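L-ribulose 3-epimerase (Mesorhizobium loti, PDB 3VYL) catalyses the epimerisation of ketoses at C3, interconverting L-ribulose with high efficiency and accepting D-psicose and D-tagatose less well. Local coordinates at residues E188-V191 with G192-I195; E21-L24 with A25-D29; V85-L88 with N89-A93; V248-N251 with L252-T256. All coordinates share one frame; numbering follows the deposited sequence.

Interaction 1 of 4, residues E188-V191 with G192-I195; sequences EADV and GLAI
With chi1 at -172°, CG of Asp-190 swings opposite its own backbone N, and OD2 comes round to the amide of Leu-193; Glu-188, bent at chi2 (-75°), folds its carboxylate back toward Ala-194. The first of these is a helix N-cap. Asp-190 OD2 accepts from Leu-193 N at 2.9 Å, using the lone pair that faces away from OD1, with an N-H...O angle of 159°. The backbone carbonyl of the same residue takes the next amide, Ala-194 N to Asp-190 O at 2.8 Å, and Ile-195 N then bonds Val-191 O as the regular helical pattern sets in. Leu-193 lies against the cap: its CB and CD2 are each 3.6 Å from Asp-190 CB. The carboxylate of Glu-188 leans over the Ala-194 methyl, its CD 3.5 Å from that CB, while OE2 takes its hydrogen bond from Ala-160 N. CG1 of Val-191 meets CD1 of Ile-195, the residue one turn along, at 4.2 Å. Ala-189 and Leu-193 pack on Leu-290 and Val-291 of a third subunit, and Val-191 fits between helix 181-187, at Met-184, and helix 222-231, where it shares Ile-225 with Ile-195.

Interaction 2 of 4, residues E21-L24 with A25-D29; sequences ERTL and ANTRD
Asn-26 lies back over the helical turn that holds Arg-22, and its side chain can be followed outward from the backbone. CB sits 3.4 Å from Arg-22 O, with Thr-23 O close by. A chi1 of -75° keeps CG beside the backbone N, so that CG too stays over the Arg-22 carbonyl, 3.3 Å from its oxygen. At the tip, OD1 reaches one face of the Arg-22 guanidinium, 4.0 Å from NE and displaced toward the rim; the amide and guanidinium planes stand 68° apart, and the meeting is loose, with no hydrogen bond between them. ND2 meets Arg-22 O only distantly, at 4.2 Å. The Arg-22 carbonyl accepts from Asn-26 N at 2.8 Å. This is the middle of helix 17-30, the crossover of the first beta-alpha-beta unit of the TIM barrel, linking strand 4-7 to strand 34-37. On its barrel side Thr-27 grips the carbonyl one turn back twice: OG1 donates to Thr-23 O at 2.8 Å from above the carbonyl plane, and Thr-27 N bonds the same oxygen at 2.9 Å. Thr-23 and Thr-27 both touch Ile-35 of the next strand and Trp-11, while Thr-23 OG1 has its own bond to Glu-19 O. Leu-24 packs on Phe-37 and on Leu-50 and Leu-57 of helix 47-57, and Glu-21 OE2 forms a salt bridge with Arg-53 of that helix.

Interaction 3 of 4, residues V85-L88 with N89-A93; sequences VEIL and NQTIA
Asn-89, Thr-91 and Ile-92 reach back to Val-85, Ile-87 and Leu-88 along helix 78-98, the crossover between strands 60-66 and 102-104 in a beta-alpha-beta unit of the TIM barrel. Asn-89 comes first: its backbone N bonds Val-85 O at 2.8 Å, and its side chain runs alongside that of Val-85, pointing the same way, with ND2 3.4 Å from CG1. The Glu-86 side chain crosses that of Asn-89 at about a right angle, its carboxylate plane turned 66° from the amide, without bonding to it. Gln-90 N follows with a longer bond to Glu-86 O, 3.2 Å. Next, Thr-91, whose side chain packs on Ile-63 and Ile-65 of strand 60-66, turns its hydroxyl back into the helix: chi1 of -49° holds OG1 beside its own N, and both donate to Ile-87 O from opposite faces of the carbonyl plane, OG1 at 2.7 Å and N at 3.0 Å. A valine here would probably leave the Ile-87 carbonyl with only the amide bond and place a methyl against an oxygen that now receives a hydrogen. Ile-92 packs its side chain on Val-133 and Ala-137 of helix 120-139; its N bonds Leu-88 O at 3.0 Å, and its CG1 lies 3.3 Å from that same oxygen.

Interaction 4 of 4, residues V248-N251 with L252-T256; sequences VDEN and LSKKT
Asp-249 caps the start of helix 250-255, and the contact is the local packing of that cap and the turn after it, beyond strand 238-240, the last strand of the barrel. The carboxylate of Asp-249 turns to the first amides of the helix: OD2 accepts from Asn-251 N at 2.6 Å, met nearly along its C-O bond, which makes an Asx turn, and adds a weak bond from Leu-252 N at 3.5 Å. Leu-252 N also bonds Asp-249 O, at 2.9 Å. Just before the cap, Val-248 turns CG1 to CD2 of Leu-252, 4.0 Å apart, and rests CG2 against Ser-253; both Val-248 and Leu-252 also touch Phe-9. A water bridges Val-248 O and Ser-253 OG, donating to the first and accepting from the second. In the TIM barrel this short helix lies near the metal centre: the Leu-252 side chain is about 9 Å from the manganese ion and about 7 Å from that of its ligand Glu-241. On the outer side Lys-254 and Glu-250 run alongside each other. Lysine CG passes 3.1 Å from Glu-250 O, the bends at chi3 and chi4 (-147° and -56°) bring NZ round, and NZ forms a weak salt bridge to Glu-250 OE2 at 3.5 Å. Were this lysine cut back to an alanine, the Glu-250 carboxylate would probably be left without this opposite charge, and the packing on Val-115 of a second subunit would probably be lost. At the far end of the helix, Thr-256 N and OG1 both bond Leu-252 O, from opposite faces of its plane.

In the fold
From the N terminus, interaction 2 comes first, on helix 17-30 after strand 4-7; interaction 3 follows on helix 78-98, then interaction 1 at the start of helix 191-197, and interaction 4 on the short helix 250-255 after the eighth strand. Each is one continuous stretch, so none closes a long loop, and the four run in series without nesting or crossing. Interactions 2 and 3 belong to crossover helices packed round the strand barrel, whereas 1 and 4 begin helices with an aspartate cap, and both touch the second subunit. Interaction 1 lies across the chain's centre from 2 and 3; interactions 3 and 4 come nearest, about 10 Å between closest atoms.

Interaction 1 of 4, residues E188-V191 with G192-I195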
loop_
_atom_site.group_PDB
_atom_site.type_symbol
_atom_site.label_atom_id
_atom_site.label_comp_id
_atom_site.label_asym_id
_atom_site.label_seq_id
_atom_site.Cartn_x
_atom_site.Cartn_y
_atom_site.Cartn_z
ATOM N N GLU A 188 -3.365 9.769 -13.010
ATOM C CA GLU A 188 -2.819 8.509 -13.520
ATOM C C GLU A 188 -3.539 7.260 -12.970
ATOM O O GLU A 188 -4.138 7.282 -11.885
ATOM C CB GLU A 188 -1.304 8.415 -13.286
ATOM C CG GLU A 188 -0.485 9.623 -13.730
ATOM C CD GLU A 188 -0.297 9.747 -15.240
ATOM O OE1 GLU A 188 -0.661 8.808 -15.989
ATOM O OE2 GLU A 188 0.232 10.801 -15.684
ATOM N N ALA A 189 -3.500 6.182 -13.752
ATOM C CA ALA A 189 -4.098 4.906 -13.373
ATOM C C ALA A 189 -3.248 4.327 -12.267
ATOM O O ALA A 189 -3.760 3.744 -11.314
ATOM C CB ALA A 189 -4.133 3.953 -14.565
ATOM N N ASP A 190 -1.938 4.492 -12.417
ATOM C CA ASP A 190 -0.990 4.069 -11.417
ATOM C C ASP A 190 0.235 4.943 -11.569
ATOM O O ASP A 190 0.808 5.032 -12.662
ATOM C CB ASP A 190 -0.636 2.597 -11.598
ATOM C CG ASP A 190 0.200 2.055 -10.457
ATOM O OD1 ASP A 190 -0.376 1.609 -9.432
ATOM O OD2 ASP A 190 1.442 2.075 -10.588
ATOM N N VAL A 191 0.629 5.605 -10.483
ATOM C CA VAL A 191 1.769 6.521 -10.546
ATOM C C VAL A 191 3.035 5.822 -11.064
ATOM O O VAL A 191 3.658 6.314 -11.997
ATOM C CB VAL A 191 2.036 7.254 -9.208
ATOM C CG1 VAL A 191 3.036 8.381 -9.423
ATOM C CG2 VAL A 191 0.741 7.827 -8.650
ATOM N N GLY A 192 3.393 4.680 -10.479
ATOM C CA GLY A 192 4.551 3.898 -10.925
ATOM C C GLY A 192 4.438 3.437 -12.373
ATOM O O GLY A 192 5.393 3.555 -13.167
ATOM N N LEU A 193 3.261 2.930 -12.734
ATOM C CA LEU A 193 3.035 2.492 -14.101
ATOM C C LEU A 193 3.248 3.625 -15.081
ATOM O O LEU A 193 3.895 3.436 -16.110
ATOM C CB LEU A 193 1.646 1.893 -14.268
ATOM C CG LEU A 193 1.597 0.368 -14.269
ATOM C CD1 LEU A 193 2.707 -0.246 -13.433
ATOM C CD2 LEU A 193 0.230 -0.140 -13.829
ATOM N N ALA A 194 2.728 4.803 -14.743
ATOM C CA ALA A 194 2.835 5.970 -15.604
ATOM C C ALA A 194 4.287 6.444 -15.743
ATOM O O ALA A 194 4.728 6.794 -16.852
ATOM C CB ALA A 194 1.937 7.083 -15.100
ATOM N N ILE A 195 5.027 6.439 -14.637
ATOM C CA ILE A 195 6.460 6.702 -14.704
ATOM C C ILE A 195 7.159 5.706 -15.658
ATOM O O ILE A 195 7.911 6.118 -16.550
ATOM C CB ILE A 195 7.128 6.686 -13.310
ATOM C CG1 ILE A 195 6.718 7.929 -12.510
ATOM C CG2 ILE A 195 8.654 6.628 -13.442
ATOM C CD1 ILE A 195 6.863 7.799 -11.004
#

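Interaction 2 of 4, residues E21-L24 with A25-D29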
loop_
_atom_site.group_PDB
_atom_site.type_symbol
_atom_site.label_atom_id
_atom_site.label_comp_id
_atom_site.label_asym_id
_atom_site.label_seq_id
_atom_site.Cartn_x
_atom_site.Cartn_y
_atom_site.Cartn_z
ATOM N N GLU A 21 17.878 36.439 -1.724
ATOM C CA GLU A 21 19.056 36.067 -0.972
ATOM C C GLU A 21 18.676 35.042 0.097
ATOM O O GLU A 21 19.315 33.995 0.228
ATOM C CB GLU A 21 19.594 37.313 -0.282
ATOM C CG GLU A 21 21.002 37.693 -0.667
ATOM C CD GLU A 21 21.837 38.056 0.546
ATOM O OE1 GLU A 21 22.329 39.205 0.618
ATOM O OE2 GLU A 21 21.992 37.184 1.434
ATOM N N ARG A 22 17.640 35.367 0.868
ATOM C CA ARG A 22 17.118 34.474 1.902
ATOM C C ARG A 22 16.695 33.109 1.339
ATOM O O ARG A 22 17.064 32.067 1.887
ATOM C CB ARG A 22 15.956 35.139 2.638
ATOM C CG ARG A 22 16.358 35.725 3.974
ATOM C CD ARG A 22 15.887 34.846 5.119
ATOM N NE ARG A 22 16.939 34.651 6.117
ATOM C CZ ARG A 22 16.764 34.075 7.305
ATOM N NH1 ARG A 22 15.566 33.643 7.684
ATOM N NH2 ARG A 22 17.795 33.940 8.122
ATOM N N THR A 23 15.935 33.128 0.248
ATOM C CA THR A 23 15.507 31.908 -0.421
ATOM C C THR A 23 16.703 30.965 -0.614
ATOM O O THR A 23 16.670 29.807 -0.195
ATOM C CB THR A 23 14.800 32.248 -1.748
ATOM O OG1 THR A 23 13.636 33.025 -1.462
ATOM C CG2 THR A 23 14.360 31.010 -2.479
ATOM N N LEU A 24 17.766 31.494 -1.207
ATOM C CA LEU A 24 19.005 30.760 -1.449
ATOM C C LEU A 24 19.659 30.204 -0.181
ATOM O O LEU A 24 19.991 29.029 -0.125
ATOM C CB LEU A 24 19.987 31.649 -2.220
ATOM C CG LEU A 24 19.916 31.683 -3.757
ATOM C CD1 LEU A 24 18.538 31.343 -4.316
ATOM C CD2 LEU A 24 20.410 33.020 -4.299
ATOM N N ALA A 25 19.841 31.033 0.836
ATOM C CA ALA A 25 20.482 30.577 2.073
ATOM C C ALA A 25 19.640 29.525 2.799
ATOM O O ALA A 25 20.182 28.614 3.452
ATOM C CB ALA A 25 20.779 31.755 2.996
ATOM N N ASN A 26 18.318 29.663 2.697
ATOM C CA ASN A 26 17.407 28.693 3.280
ATOM C C ASN A 26 17.496 27.364 2.538
ATOM O O ASN A 26 17.621 26.318 3.169
ATOM C CB ASN A 26 15.976 29.234 3.323
ATOM C CG ASN A 26 15.783 30.277 4.410
ATOM O OD1 ASN A 26 16.748 30.869 4.893
ATOM N ND2 ASN A 26 14.535 30.504 4.803
ATOM N N THR A 27 17.476 27.421 1.206
ATOM C CA THR A 27 17.713 26.258 0.361
ATOM C C THR A 27 18.944 25.451 0.806
ATOM O O THR A 27 18.853 24.234 1.015
ATOM C CB THR A 27 17.877 26.668 -1.114
ATOM O OG1 THR A 27 16.708 27.370 -1.552
ATOM C CG2 THR A 27 18.074 25.455 -1.990
ATOM N N ARG A 28 20.082 26.128 0.961
ATOM C CA ARG A 28 21.311 25.471 1.379
ATOM C C ARG A 28 21.259 24.901 2.802
ATOM O O ARG A 28 21.716 23.780 3.029
ATOM C CB ARG A 28 22.509 26.413 1.233
ATOM C CG ARG A 28 23.079 26.508 -0.174
ATOM C CD ARG A 28 24.056 25.378 -0.491
ATOM N NE ARG A 28 25.224 25.353 0.398
ATOM C CZ ARG A 28 26.254 24.512 0.278
ATOM N NH1 ARG A 28 26.286 23.612 -0.703
ATOM N NH2 ARG A 28 27.261 24.574 1.141
ATOM N N ASP A 29 20.707 25.654 3.753
ATOM C CA ASP A 29 20.592 25.163 5.131
ATOM C C ASP A 29 19.721 23.919 5.243
ATOM O O ASP A 29 19.929 23.084 6.124
ATOM C CB ASP A 29 20.055 26.252 6.058
ATOM C CG ASP A 29 21.056 27.367 6.287
ATOM O OD1 ASP A 29 20.931 28.066 7.311
ATOM O OD2 ASP A 29 21.966 27.547 5.440
#

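Interaction 3 of 4, residues V85-L88 with N89-A93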
loop_
_atom_site.group_PDB
_atom_site.type_symbol
_atom_site.label_atom_id
_atom_site.label_comp_id
_atom_site.label_asym_id
_atom_site.label_seq_id
_atom_site.Cartn_x
_atom_site.Cartn_y
_atom_site.Cartn_z
ATOM N N VAL A 85 3.742 32.824 -26.776
ATOM C CA VAL A 85 5.080 32.664 -27.349
ATOM C C VAL A 85 6.056 33.701 -26.783
ATOM O O VAL A 85 7.188 33.361 -26.439
ATOM C CB VAL A 85 5.057 32.700 -28.893
ATOM C CG1 VAL A 85 6.458 32.607 -29.462
ATOM C CG2 VAL A 85 4.202 31.571 -29.443
ATOM N N GLU A 86 5.621 34.953 -26.658
ATOM C CA GLU A 86 6.514 35.990 -26.132
ATOM C C GLU A 86 6.857 35.794 -24.653
ATOM O O GLU A 86 7.971 36.127 -24.228
ATOM C CB GLU A 86 5.976 37.408 -26.413
ATOM C CG GLU A 86 6.920 38.562 -26.028
ATOM C CD GLU A 86 8.294 38.523 -26.715
ATOM O OE1 GLU A 86 8.437 37.911 -27.807
ATOM O OE2 GLU A 86 9.242 39.127 -26.159
ATOM N N ILE A 87 5.916 35.257 -23.874
ATOM C CA ILE A 87 6.202 34.911 -22.476
ATOM C C ILE A 87 7.195 33.743 -22.427
ATOM O O ILE A 87 8.138 33.751 -21.626
ATOM C CB ILE A 87 4.927 34.583 -21.665
ATOM C CG1 ILE A 87 4.133 35.866 -21.387
ATOM C CG2 ILE A 87 5.288 33.906 -20.341
ATOM C CD1 ILE A 87 2.657 35.644 -21.146
ATOM N N LEU A 88 6.981 32.758 -23.301
ATOM C CA LEU A 88 7.881 31.614 -23.431
ATOM C C LEU A 88 9.317 32.032 -23.765
ATOM O O LEU A 88 10.265 31.632 -23.067
ATOM C CB LEU A 88 7.338 30.638 -24.479
ATOM C CG LEU A 88 6.588 29.368 -24.053
ATOM C CD1 LEU A 88 5.933 29.473 -22.685
ATOM C CD2 LEU A 88 5.566 29.002 -25.114
ATOM N N ASN A 89 9.461 32.852 -24.812
ATOM C CA ASN A 89 10.768 33.339 -25.272
ATOM C C ASN A 89 11.521 34.101 -24.185
ATOM O O ASN A 89 12.744 33.969 -24.048
ATOM C CB ASN A 89 10.620 34.214 -26.517
ATOM C CG ASN A 89 10.323 33.413 -27.774
ATOM O OD1 ASN A 89 10.838 32.310 -27.971
ATOM N ND2 ASN A 89 9.499 33.979 -28.645
ATOM N N GLN A 90 10.782 34.884 -23.404
ATOM C CA GLN A 90 11.378 35.661 -22.329
ATOM C C GLN A 90 11.862 34.747 -21.205
ATOM O O GLN A 90 12.971 34.905 -20.702
ATOM C CB GLN A 90 10.375 36.693 -21.817
ATOM C CG GLN A 90 11.012 37.946 -21.233
ATOM C CD GLN A 90 9.991 39.033 -20.927
ATOM O OE1 GLN A 90 8.892 39.052 -21.495
ATOM N NE2 GLN A 90 10.351 39.945 -20.026
ATOM N N THR A 91 11.031 33.775 -20.841
ATOM C CA THR A 91 11.357 32.796 -19.797
ATOM C C THR A 91 12.618 31.991 -20.126
ATOM O O THR A 91 13.414 31.670 -19.237
ATOM C CB THR A 91 10.172 31.834 -19.547
ATOM O OG1 THR A 91 8.966 32.593 -19.386
ATOM C CG2 THR A 91 10.403 30.983 -18.291
ATOM N N ILE A 92 12.778 31.666 -21.408
ATOM C CA ILE A 92 13.969 30.971 -21.887
ATOM C C ILE A 92 15.222 31.816 -21.622
ATOM O O ILE A 92 16.145 31.368 -20.923
ATOM C CB ILE A 92 13.844 30.603 -23.373
ATOM C CG1 ILE A 92 12.760 29.537 -23.554
ATOM C CG2 ILE A 92 15.181 30.120 -23.912
ATOM C CD1 ILE A 92 12.435 29.206 -24.994
ATOM N N ALA A 93 15.230 33.042 -22.147
ATOM C CA ALA A 93 16.337 33.974 -21.941
ATOM C C ALA A 93 16.630 34.205 -20.457
ATOM O O ALA A 93 17.795 34.337 -20.059
ATOM C CB ALA A 93 16.075 35.291 -22.657
#

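Interaction 4 of 4, residues V248-N251 with L252-T256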
loop_
_atom_site.group_PDB
_atom_site.type_symbol
_atom_site.label_atom_id
_atom_site.label_comp_id
_atom_site.label_asym_id
_atom_site.label_seq_id
_atom_site.Cartn_x
_atom_site.Cartn_y
_atom_site.Cartn_z
ATOM N N VAL A 248 2.654 32.516 -0.724
ATOM C CA VAL A 248 2.474 32.772 -2.137
ATOM C C VAL A 248 1.591 33.961 -2.434
ATOM O O VAL A 248 0.905 34.457 -1.585
ATOM C CB VAL A 248 2.075 31.524 -2.944
ATOM C CG1 VAL A 248 3.104 30.445 -2.767
ATOM C CG2 VAL A 248 0.704 31.021 -2.567
ATOM N N ASP A 249 1.681 34.460 -3.645
ATOM C CA ASP A 249 0.890 35.580 -4.070
ATOM C C ASP A 249 -0.486 35.181 -4.506
ATOM O O ASP A 249 -0.685 34.131 -5.049
ATOM C CB ASP A 249 1.560 36.243 -5.224
ATOM C CG ASP A 249 1.251 35.578 -6.452
ATOM O OD1 ASP A 249 2.152 34.956 -7.021
ATOM O OD2 ASP A 249 0.073 35.625 -6.819
ATOM N N GLU A 250 -1.432 36.069 -4.296
ATOM C CA GLU A 250 -2.846 35.736 -4.445
ATOM C C GLU A 250 -3.247 35.069 -5.754
ATOM O O GLU A 250 -4.255 34.370 -5.786
ATOM C CB GLU A 250 -3.712 36.969 -4.201
ATOM C CG GLU A 250 -4.090 37.159 -2.742
ATOM C CD GLU A 250 -4.746 38.503 -2.483
ATOM O OE1 GLU A 250 -4.095 39.541 -2.747
ATOM O OE2 GLU A 250 -5.908 38.522 -2.010
ATOM N N ASN A 251 -2.478 35.277 -6.819
ATOM C CA ASN A 251 -2.743 34.608 -8.101
ATOM C C ASN A 251 -2.625 33.078 -8.000
ATOM O O ASN A 251 -3.495 32.338 -8.478
ATOM C CB ASN A 251 -1.810 35.153 -9.197
ATOM C CG ASN A 251 -1.987 34.448 -10.543
ATOM O OD1 ASN A 251 -3.013 34.605 -11.218
ATOM N ND2 ASN A 251 -0.972 33.685 -10.948
ATOM N N LEU A 252 -1.550 32.618 -7.364
ATOM C CA LEU A 252 -1.267 31.193 -7.258
ATOM C C LEU A 252 -2.119 30.495 -6.195
ATOM O O LEU A 252 -2.619 29.385 -6.420
ATOM C CB LEU A 252 0.222 30.970 -6.983
ATOM C CG LEU A 252 0.744 29.549 -7.178
ATOM C CD1 LEU A 252 0.775 29.180 -8.656
ATOM C CD2 LEU A 252 2.124 29.432 -6.557
ATOM N N SER A 253 -2.261 31.143 -5.038
ATOM C CA SER A 253 -3.163 30.687 -3.983
ATOM C C SER A 253 -4.545 30.404 -4.531
ATOM O O SER A 253 -5.167 29.410 -4.162
ATOM C CB SER A 253 -3.271 31.725 -2.861
ATOM O OG SER A 253 -2.458 31.372 -1.754
ATOM N N LYS A 254 -5.016 31.275 -5.421
ATOM C CA LYS A 254 -6.348 31.130 -5.987
ATOM C C LYS A 254 -6.438 30.073 -7.103
ATOM O O LYS A 254 -7.397 29.298 -7.135
ATOM C CB LYS A 254 -6.904 32.486 -6.429
ATOM C CG LYS A 254 -7.147 33.461 -5.274
ATOM C CD LYS A 254 -7.780 34.758 -5.766
ATOM C CE LYS A 254 -7.339 35.976 -4.958
ATOM N NZ LYS A 254 -7.592 35.883 -3.489
ATOM N N LYS A 255 -5.448 30.022 -7.993
ATOM C CA LYS A 255 -5.441 29.024 -9.072
ATOM C C LYS A 255 -5.212 27.594 -8.570
ATOM O O LYS A 255 -5.711 26.632 -9.151
ATOM C CB LYS A 255 -4.385 29.358 -10.127
ATOM C CG LYS A 255 -4.900 30.111 -11.330
ATOM C CD LYS A 255 -3.752 30.392 -12.287
ATOM C CE LYS A 255 -4.168 31.350 -13.396
ATOM N NZ LYS A 255 -3.082 31.572 -14.403
ATOM N N THR A 256 -4.429 27.443 -7.513
ATOM C CA THR A 256 -4.168 26.111 -6.986
ATOM C C THR A 256 -5.007 25.852 -5.731
ATOM O O THR A 256 -4.808 24.848 -5.045
ATOM C CB THR A 256 -2.677 25.886 -6.708
ATOM O OG1 THR A 256 -2.245 26.812 -5.713
ATOM C CG2 THR A 256 -1.876 26.105 -7.963
HETATM O O HOH W 1 -1.748 33.796 -0.853
#